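Local coordinates for ABC transporter, periplasmic substrate-binding protein (Thermotoga maritima, PDB 2HPG) that probably captures a small solute in the periplasm and delivers it to a tripartite ATP-independent (TRAP) transporter, at residues L89-D94 against E292-K297; I161-P164 against W169-S172; V207-L212 against E270-K275. All coordinates share one frame; numbering follows the deposited sequence.

Contact 1 of 3, residues L89-D94 against E292-K297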
loop_
_atom_site.group_PDB
_atom_site.type_symbol
_atom_site.label_atom_id
_atom_site.label_comp_id
_atom_site.label_asym_id
_atom_site.label_seq_id
_atom_site.Cartn_x
_atom_site.Cartn_y
_atom_site.Cartn_z
ATOM N N LEU A 89 8.506 -4.317 -1.164
ATOM C CA LEU A 89 9.283 -4.920 -2.220
ATOM C C LEU A 89 8.488 -6.008 -2.959
ATOM O O LEU A 89 7.548 -6.619 -2.410
ATOM C CB LEU A 89 10.629 -5.441 -1.671
ATOM C CG LEU A 89 11.688 -4.363 -1.454
ATOM C CD1 LEU A 89 12.969 -5.000 -0.964
ATOM C CD2 LEU A 89 11.964 -3.598 -2.716
ATOM N N ALA A 90 8.856 -6.206 -4.223
ATOM C CA ALA A 90 8.165 -7.149 -5.102
ATOM C C ALA A 90 8.079 -8.512 -4.457
ATOM O O ALA A 90 9.050 -8.986 -3.901
ATOM C CB ALA A 90 8.868 -7.246 -6.464
ATOM N N TYR A 91 6.891 -9.106 -4.517
ATOM C CA TYR A 91 6.593 -10.463 -4.004
ATOM C C TYR A 91 6.764 -10.705 -2.513
ATOM O O TYR A 91 6.622 -11.844 -2.089
ATOM C CB TYR A 91 7.326 -11.560 -4.808
ATOM C CG TYR A 91 6.847 -11.597 -6.224
ATOM C CD1 TYR A 91 7.598 -11.040 -7.241
ATOM C CD2 TYR A 91 5.598 -12.126 -6.540
ATOM C CE1 TYR A 91 7.130 -11.029 -8.540
ATOM C CE2 TYR A 91 5.133 -12.128 -7.855
ATOM C CZ TYR A 91 5.905 -11.592 -8.839
ATOM O OH TYR A 91 5.435 -11.568 -10.143
ATOM N N PHE A 92 7.002 -9.655 -1.717
ATOM C CA PHE A 92 7.087 -9.799 -0.259
ATOM C C PHE A 92 6.016 -10.730 0.338
ATOM O O PHE A 92 6.341 -11.655 1.088
ATOM C CB PHE A 92 7.063 -8.421 0.466
ATOM C CG PHE A 92 6.937 -8.542 1.973
ATOM C CD1 PHE A 92 8.061 -8.801 2.754
ATOM C CD2 PHE A 92 5.699 -8.460 2.590
ATOM C CE1 PHE A 92 7.947 -8.962 4.139
ATOM C CE2 PHE A 92 5.564 -8.639 3.962
ATOM C CZ PHE A 92 6.699 -8.870 4.748
ATOM N N ILE A 93 4.737 -10.500 0.066
ATOM C CA ILE A 93 3.710 -11.305 0.747
ATOM C C ILE A 93 3.795 -12.772 0.281
ATOM O O ILE A 93 3.402 -13.692 1.015
ATOM C CB ILE A 93 2.263 -10.738 0.587
ATOM C CG1 ILE A 93 1.413 -11.075 1.812
ATOM C CG2 ILE A 93 1.588 -11.277 -0.652
ATOM C CD1 ILE A 93 1.717 -10.201 3.034
ATOM N N ASP A 94 4.327 -12.991 -0.921
ATOM C CA ASP A 94 4.471 -14.362 -1.444
ATOM C C ASP A 94 5.640 -15.074 -0.795
ATOM O O ASP A 94 5.536 -16.239 -0.443
ATOM C CB ASP A 94 4.634 -14.381 -2.960
ATOM C CG ASP A 94 3.313 -14.282 -3.680
ATOM O OD1 ASP A 94 2.780 -15.332 -4.091
ATOM O OD2 ASP A 94 2.788 -13.162 -3.796
ATOM N N GLU A 292 7.465 -17.776 -10.923
ATOM C CA GLU A 292 8.743 -18.163 -10.306
ATOM C C GLU A 292 9.931 -17.417 -10.927
ATOM O O GLU A 292 10.843 -16.994 -10.218
ATOM C CB GLU A 292 8.928 -19.694 -10.387
ATOM C CG GLU A 292 10.270 -20.249 -9.847
ATOM C CD GLU A 292 10.465 -20.106 -8.334
ATOM O OE1 GLU A 292 9.513 -19.745 -7.612
ATOM O OE2 GLU A 292 11.593 -20.370 -7.857
ATOM N N ALA A 293 9.934 -17.230 -12.238
ATOM C CA ALA A 293 11.001 -16.475 -12.884
ATOM C C ALA A 293 11.033 -15.021 -12.371
ATOM O O ALA A 293 12.112 -14.427 -12.208
ATOM C CB ALA A 293 10.832 -16.491 -14.390
ATOM N N PHE A 294 9.850 -14.462 -12.116
ATOM C CA PHE A 294 9.734 -13.080 -11.619
ATOM C C PHE A 294 10.168 -13.009 -10.156
ATOM O O PHE A 294 10.903 -12.101 -9.766
ATOM C CB PHE A 294 8.306 -12.551 -11.795
ATOM C CG PHE A 294 7.995 -12.112 -13.193
ATOM C CD1 PHE A 294 8.440 -10.899 -13.664
ATOM C CD2 PHE A 294 7.244 -12.915 -14.040
ATOM C CE1 PHE A 294 8.160 -10.491 -14.961
ATOM C CE2 PHE A 294 6.942 -12.506 -15.332
ATOM C CZ PHE A 294 7.403 -11.295 -15.794
HETATM N N MSE A 295 9.728 -13.974 -9.362
HETATM C CA MSE A 295 10.139 -14.049 -7.970
HETATM C C MSE A 295 11.654 -14.135 -7.853
HETATM O O MSE A 295 12.248 -13.508 -6.973
HETATM C CB MSE A 295 9.471 -15.226 -7.281
HETATM C CG MSE A 295 7.994 -15.007 -7.087
HETATM SE SE MSE A 295 6.988 -16.483 -6.394
HETATM C CE MSE A 295 5.238 -16.007 -7.125
ATOM N N GLU A 296 12.281 -14.890 -8.757
ATOM C CA GLU A 296 13.733 -15.050 -8.753
ATOM C C GLU A 296 14.431 -13.733 -9.133
ATOM O O GLU A 296 15.422 -13.359 -8.524
ATOM C CB GLU A 296 14.151 -16.241 -9.652
ATOM C CG GLU A 296 13.736 -17.609 -9.059
ATOM C CD GLU A 296 13.940 -18.811 -10.003
ATOM O OE1 GLU A 296 14.472 -18.624 -11.124
ATOM O OE2 GLU A 296 13.558 -19.958 -9.629
ATOM N N LYS A 297 13.903 -13.020 -10.121
ATOM C CA LYS A 297 14.422 -11.701 -10.463
ATOM C C LYS A 297 14.231 -10.699 -9.317
ATOM O O LYS A 297 15.095 -9.872 -9.087
ATOM C CB LYS A 297 13.746 -11.150 -11.719
ATOM C CG LYS A 297 14.126 -11.829 -12.999
ATOM C CD LYS A 297 15.518 -11.457 -13.437
ATOM C CE LYS A 297 15.813 -12.023 -14.813
ATOM N NZ LYS A 297 17.276 -12.254 -15.036
#
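M295, present as selenomethionine, crosses Y91 at about a right angle and sets its CG over one face of the phenol ring, 3.8 Å from CG to the ring centroid and 16° off the normal, a CH-pi contact. Its chain runs extended beyond CG, which brings SE to 5.1 Å from the centroid of the Y91 ring in an oblique Met-aromatic contact and carries CE to 3.9 Å from Y91 CE2. A long, polarisable side chain suits this place because it can lie across a flat ring without a branch to hold it off. Y91 holds the N-cap position of helix 92-95; its CB points toward helix 291-305, and with CG anti to the carbonyl carbon (chi1 -64°) the ring offers a face to M295 CG. At the far end of the ring F294 touches chiefly through CB, 3.5 Å from Y91 OH, while its phenyl group packs on L176 and I289. Tyrosine combines an apolar ring with a polar tip, and the buried OH is satisfied by T222 O. The type II turn L89-F92 lies between strand 218-234, whose H224 backbone hydrogen-bonds that of Y91, and helix 291-305, whose A298 and Y302 meet A90, while helix 167-176 lies against F294.

Contact 2 of 3, residues I161-P164 against W169-S172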
loop_
_atom_site.group_PDB
_atom_site.type_symbol
_atom_site.label_atom_id
_atom_site.label_comp_id
_atom_site.label_asym_id
_atom_site.label_seq_id
_atom_site.Cartn_x
_atom_site.Cartn_y
_atom_site.Cartn_z
ATOM N N ILE A 161 8.047 1.549 -17.758
ATOM C CA ILE A 161 6.838 1.292 -16.945
ATOM C C ILE A 161 6.762 2.238 -15.755
ATOM O O ILE A 161 7.681 2.291 -14.927
ATOM C CB ILE A 161 6.852 -0.154 -16.393
ATOM C CG1 ILE A 161 6.809 -1.179 -17.539
ATOM C CG2 ILE A 161 5.714 -0.382 -15.446
ATOM C CD1 ILE A 161 5.562 -1.075 -18.447
ATOM N N ARG A 162 5.657 2.959 -15.638
ATOM C CA ARG A 162 5.553 3.952 -14.594
ATOM C C ARG A 162 5.226 3.220 -13.302
ATOM O O ARG A 162 4.436 2.255 -13.282
ATOM C CB ARG A 162 4.569 5.081 -14.949
ATOM C CG ARG A 162 3.282 5.120 -14.193
ATOM C CD ARG A 162 3.289 5.933 -12.931
ATOM N NE ARG A 162 2.460 5.258 -11.966
ATOM C CZ ARG A 162 2.042 5.698 -10.783
ATOM N NH1 ARG A 162 2.216 6.924 -10.332
ATOM N NH2 ARG A 162 1.342 4.848 -10.052
ATOM N N THR A 163 5.904 3.640 -12.239
ATOM C CA THR A 163 5.695 3.064 -10.899
ATOM C C THR A 163 5.960 4.211 -9.903
ATOM O O THR A 163 6.597 5.186 -10.275
ATOM C CB THR A 163 6.609 1.833 -10.713
ATOM O OG1 THR A 163 6.253 1.130 -9.517
ATOM C CG2 THR A 163 8.071 2.250 -10.688
ATOM N N PRO A 164 5.399 4.152 -8.679
ATOM C CA PRO A 164 5.597 5.249 -7.719
ATOM C C PRO A 164 7.071 5.579 -7.483
ATOM O O PRO A 164 7.940 4.797 -7.852
ATOM C CB PRO A 164 4.927 4.723 -6.468
ATOM C CG PRO A 164 3.885 3.822 -6.978
ATOM C CD PRO A 164 4.485 3.134 -8.134
ATOM N N TRP A 169 9.720 0.717 -4.906
ATOM C CA TRP A 169 9.035 0.523 -6.190
ATOM C C TRP A 169 9.975 0.514 -7.391
ATOM O O TRP A 169 9.920 -0.388 -8.232
ATOM C CB TRP A 169 8.045 1.647 -6.431
ATOM C CG TRP A 169 7.054 1.928 -5.355
ATOM C CD1 TRP A 169 7.153 2.896 -4.404
ATOM C CD2 TRP A 169 5.740 1.342 -5.193
ATOM N NE1 TRP A 169 6.007 2.929 -3.639
ATOM C CE2 TRP A 169 5.133 1.981 -4.098
ATOM C CE3 TRP A 169 5.037 0.332 -5.862
ATOM C CZ2 TRP A 169 3.837 1.657 -3.651
ATOM C CZ3 TRP A 169 3.754 0.014 -5.433
ATOM C CH2 TRP A 169 3.173 0.666 -4.323
ATOM N N GLN A 170 10.812 1.549 -7.486
ATOM C CA GLN A 170 11.689 1.729 -8.637
ATOM C C GLN A 170 12.625 0.540 -8.798
ATOM O O GLN A 170 12.749 -0.029 -9.887
ATOM C CB GLN A 170 12.486 3.030 -8.525
ATOM C CG GLN A 170 11.651 4.301 -8.496
ATOM C CD GLN A 170 11.115 4.703 -9.833
ATOM O OE1 GLN A 170 11.881 4.867 -10.768
ATOM N NE2 GLN A 170 9.796 4.903 -9.929
ATOM N N GLU A 171 13.274 0.156 -7.710
ATOM C CA GLU A 171 14.245 -0.946 -7.729
ATOM C C GLU A 171 13.590 -2.285 -7.986
ATOM O O GLU A 171 14.163 -3.118 -8.653
ATOM C CB GLU A 171 14.984 -1.017 -6.395
ATOM C CG GLU A 171 15.819 0.210 -6.108
ATOM C CD GLU A 171 17.053 0.294 -6.968
ATOM O OE1 GLU A 171 17.486 -0.756 -7.507
ATOM O OE2 GLU A 171 17.587 1.425 -7.111
ATOM N N SER A 172 12.396 -2.487 -7.436
ATOM C CA SER A 172 11.605 -3.683 -7.704
ATOM C C SER A 172 11.282 -3.846 -9.202
ATOM O O SER A 172 11.564 -4.895 -9.788
ATOM C CB SER A 172 10.313 -3.646 -6.888
ATOM O OG SER A 172 10.585 -3.891 -5.520
#
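P164 and W169 have their CA atoms 6.0 Å apart where the chain, having left the strand that holds I161 and R162, doubles back along the first turns of helix 167-176. The pyrrolidine of P164 lies over one face of the indole: its CB stands 3.4 Å from the centroid of the five-membered ring, only 5° off the normal, and its CG and CD continue over the benzo part, with CD 3.6 Å from W169 CE3. Proline suits the place because its rigid ring presents a row of polarised C-H groups to an electron-rich face. The amide of Q170 ties the same residue by its backbone. NE2 donates to P164 O at 2.8 Å, nearly straight at 167°, with the acceptor in the amide plane but the donor lifted above the carbonyl plane; the bend at chi2 (-76°) curls the side chain back to reach it. T163 packs beside them, its OG1 3.6 Å from W169 CB and hydrogen-bonded to E201, its CG2 against Q170 NE2. F225 meets the indole edge-to-face, and replacing W169 by alanine would probably leave both that ring and the P164 pyrrolidine without their aromatic partner. Strand 160-162, helix 167-176 and strand 179-181 form a beta-alpha-beta unit, the recurring element of periplasmic binding-protein domains, and this contact fastens its first strand-to-helix connection.

Contact 3 of 3, residues V207-L212 against E270-K275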
loop_
_atom_site.group_PDB
_atom_site.type_symbol
_atom_site.label_atom_id
_atom_site.label_comp_id
_atom_site.label_asym_id
_atom_site.label_seq_id
_atom_site.Cartn_x
_atom_site.Cartn_y
_atom_site.Cartn_z
ATOM N N VAL A 207 -6.911 0.945 -12.899
ATOM C CA VAL A 207 -6.978 0.909 -14.363
ATOM C C VAL A 207 -8.375 1.300 -14.826
ATOM O O VAL A 207 -8.530 2.107 -15.741
ATOM C CB VAL A 207 -6.622 -0.477 -14.930
ATOM C CG1 VAL A 207 -6.910 -0.536 -16.452
ATOM C CG2 VAL A 207 -5.146 -0.817 -14.625
ATOM N N TYR A 208 -9.402 0.747 -14.192
ATOM C CA TYR A 208 -10.766 1.049 -14.628
ATOM C C TYR A 208 -11.180 2.515 -14.363
ATOM O O TYR A 208 -11.735 3.214 -15.245
ATOM C CB TYR A 208 -11.781 0.114 -13.970
ATOM C CG TYR A 208 -13.189 0.323 -14.549
ATOM C CD1 TYR A 208 -13.537 -0.232 -15.759
ATOM C CD2 TYR A 208 -14.141 1.086 -13.871
ATOM C CE1 TYR A 208 -14.813 -0.032 -16.309
ATOM C CE2 TYR A 208 -15.416 1.297 -14.401
ATOM C CZ TYR A 208 -15.740 0.724 -15.628
ATOM O OH TYR A 208 -17.008 0.895 -16.199
ATOM N N ASN A 209 -10.981 2.961 -13.134
ATOM C CA ASN A 209 -11.378 4.315 -12.740
ATOM C C ASN A 209 -10.569 5.387 -13.482
ATOM O O ASN A 209 -11.052 6.479 -13.692
ATOM C CB ASN A 209 -11.255 4.492 -11.230
ATOM C CG ASN A 209 -12.300 3.692 -10.464
ATOM O OD1 ASN A 209 -13.432 3.527 -10.923
ATOM N ND2 ASN A 209 -11.936 3.217 -9.285
ATOM N N GLY A 210 -9.340 5.080 -13.861
ATOM C CA GLY A 210 -8.560 6.005 -14.685
ATOM C C GLY A 210 -8.850 5.964 -16.184
ATOM O O GLY A 210 -8.211 6.719 -16.965
ATOM N N GLY A 211 -9.767 5.077 -16.596
ATOM C CA GLY A 211 -10.092 4.860 -18.002
ATOM C C GLY A 211 -8.887 4.469 -18.814
ATOM O O GLY A 211 -8.816 4.726 -20.013
ATOM N N LEU A 212 -7.923 3.830 -18.173
ATOM C CA LEU A 212 -6.664 3.516 -18.859
ATOM C C LEU A 212 -6.816 2.407 -19.914
ATOM O O LEU A 212 -5.966 2.246 -20.771
ATOM C CB LEU A 212 -5.586 3.160 -17.831
ATOM C CG LEU A 212 -5.053 4.369 -17.062
ATOM C CD1 LEU A 212 -4.214 3.894 -15.851
ATOM C CD2 LEU A 212 -4.248 5.310 -17.985
ATOM N N GLU A 270 -12.188 -8.251 -8.311
ATOM C CA GLU A 270 -12.833 -9.195 -9.217
ATOM C C GLU A 270 -13.867 -8.480 -10.109
ATOM O O GLU A 270 -13.915 -8.727 -11.323
ATOM C CB GLU A 270 -13.518 -10.334 -8.443
ATOM C CG GLU A 270 -12.573 -11.353 -7.789
ATOM C CD GLU A 270 -11.791 -10.832 -6.579
ATOM O OE1 GLU A 270 -12.054 -9.701 -6.105
ATOM O OE2 GLU A 270 -10.902 -11.581 -6.095
ATOM N N GLU A 271 -14.669 -7.591 -9.518
ATOM C CA GLU A 271 -15.676 -6.846 -10.275
ATOM C C GLU A 271 -15.054 -5.935 -11.294
ATOM O O GLU A 271 -15.549 -5.815 -12.395
ATOM C CB GLU A 271 -16.522 -5.984 -9.356
ATOM C CG GLU A 271 -17.355 -6.753 -8.396
ATOM C CD GLU A 271 -18.181 -5.845 -7.502
ATOM O OE1 GLU A 271 -18.326 -6.181 -6.308
ATOM O OE2 GLU A 271 -18.687 -4.809 -7.985
ATOM N N TYR A 272 -13.978 -5.259 -10.901
ATOM C CA TYR A 272 -13.262 -4.359 -11.797
ATOM C C TYR A 272 -12.571 -5.109 -12.917
ATOM O O TYR A 272 -12.513 -4.611 -14.030
ATOM C CB TYR A 272 -12.254 -3.519 -11.013
ATOM C CG TYR A 272 -12.855 -2.340 -10.281
ATOM C CD1 TYR A 272 -13.482 -1.312 -10.979
ATOM C CD2 TYR A 272 -12.760 -2.231 -8.910
ATOM C CE1 TYR A 272 -14.023 -0.219 -10.324
ATOM C CE2 TYR A 272 -13.283 -1.132 -8.230
ATOM C CZ TYR A 272 -13.925 -0.130 -8.951
ATOM O OH TYR A 272 -14.444 0.954 -8.292
ATOM N N LYS A 273 -12.073 -6.312 -12.632
ATOM C CA LYS A 273 -11.538 -7.194 -13.678
ATOM C C LYS A 273 -12.584 -7.456 -14.743
ATOM O O LYS A 273 -12.310 -7.312 -15.931
ATOM C CB LYS A 273 -11.039 -8.528 -13.083
ATOM C CG LYS A 273 -10.403 -9.481 -14.108
ATOM C CD LYS A 273 -9.758 -10.689 -13.447
ATOM C CE LYS A 273 -9.154 -11.640 -14.477
ATOM N NZ LYS A 273 -8.480 -12.794 -13.841
ATOM N N GLN A 274 -13.788 -7.822 -14.309
ATOM C CA GLN A 274 -14.901 -8.050 -15.238
ATOM C C GLN A 274 -15.242 -6.803 -16.024
ATOM O O GLN A 274 -15.543 -6.892 -17.234
ATOM C CB GLN A 274 -16.178 -8.517 -14.503
ATOM C CG GLN A 274 -16.101 -9.832 -13.770
ATOM C CD GLN A 274 -15.572 -10.984 -14.588
ATOM O OE1 GLN A 274 -14.406 -10.998 -14.970
ATOM N NE2 GLN A 274 -16.415 -11.989 -14.822
ATOM N N LYS A 275 -15.238 -5.647 -15.362
ATOM C CA LYS A 275 -15.506 -4.383 -16.072
ATOM C C LYS A 275 -14.427 -4.077 -17.088
ATOM O O LYS A 275 -14.715 -3.561 -18.151
ATOM C CB LYS A 275 -15.631 -3.216 -15.094
ATOM C CG LYS A 275 -16.918 -3.234 -14.306
ATOM C CD LYS A 275 -16.897 -2.290 -13.168
ATOM C CE LYS A 275 -18.323 -1.916 -12.754
ATOM N NZ LYS A 275 -18.391 -1.426 -11.344
#
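The Y208 ring has K275 over one face: CB of the lysine stands 3.9 Å from the ring centroid, 28° off the normal, and the extended aliphatic chain carries CD over the rim, 4.1 Å from Y208 CZ. Y272 approaches the same tyrosine obliquely, in neither a stack nor an edge-to-face pair; the two centroids are 5.8 Å apart and the planes are inclined at 44°. Their closest touch is at the root of one, where Y208 CB lies 3.7 Å from Y272 CD1. The amide of N209 is turned almost perpendicular to the Y272 ring and reaches its phenol end, with ND2 3.5 Å from OH.

With chi1 at -173°, Y208 CG lies opposite its own backbone N, which puts the ring between Y272 and K275, one helical turn apart on helix 243-278. Tyrosine fits such a partly exposed site, since its ring covers both neighbours while its hydroxyl tolerates water. Lysine fits as well: its methylenes pack on the ring while the ammonium group lies beyond it. Asparagine suits its exposed place, since its polar amide can also meet solvent. Y272 also packs on Y204 and A205 of helix 204-209, and E21 of a loop touches it.

Immediately after N209 the short helix ends in a Schellman motif, in which L212 N bonds to V207 O at 3.0 Å and G211 N to Y208 O at the same length; G211 takes the positive phi that glycine tolerates readily. In this surface helix-to-helix contact the last turn of helix 204-209 rests on the C-terminal part of helix 243-278. A very long helix like this one is a hallmark of TRAP solute-binding proteins.

How the contacts relate
From the N terminus, the turn at 89-94 finds its partner, 292-297, only near the end of the chain, so contact 1 joins this turn to helix 291-305 and closes a loop that encloses the other two. Inside it, contact 2 closes over just a few residues between strand 160-162 and helix 167-176. Contact 3 follows in series, returning helix 243-278 to the end of helix 204-209. None of the loops cross. Contacts 1 and 2 adjoin: A90 N lies 3.2 Å from S172 OG, a probable hydrogen bond that joins the same turn to helix 167-176. Contact 3 stands apart, its centre about 24 Å from that of contact 1 and 21 Å from that of contact 2.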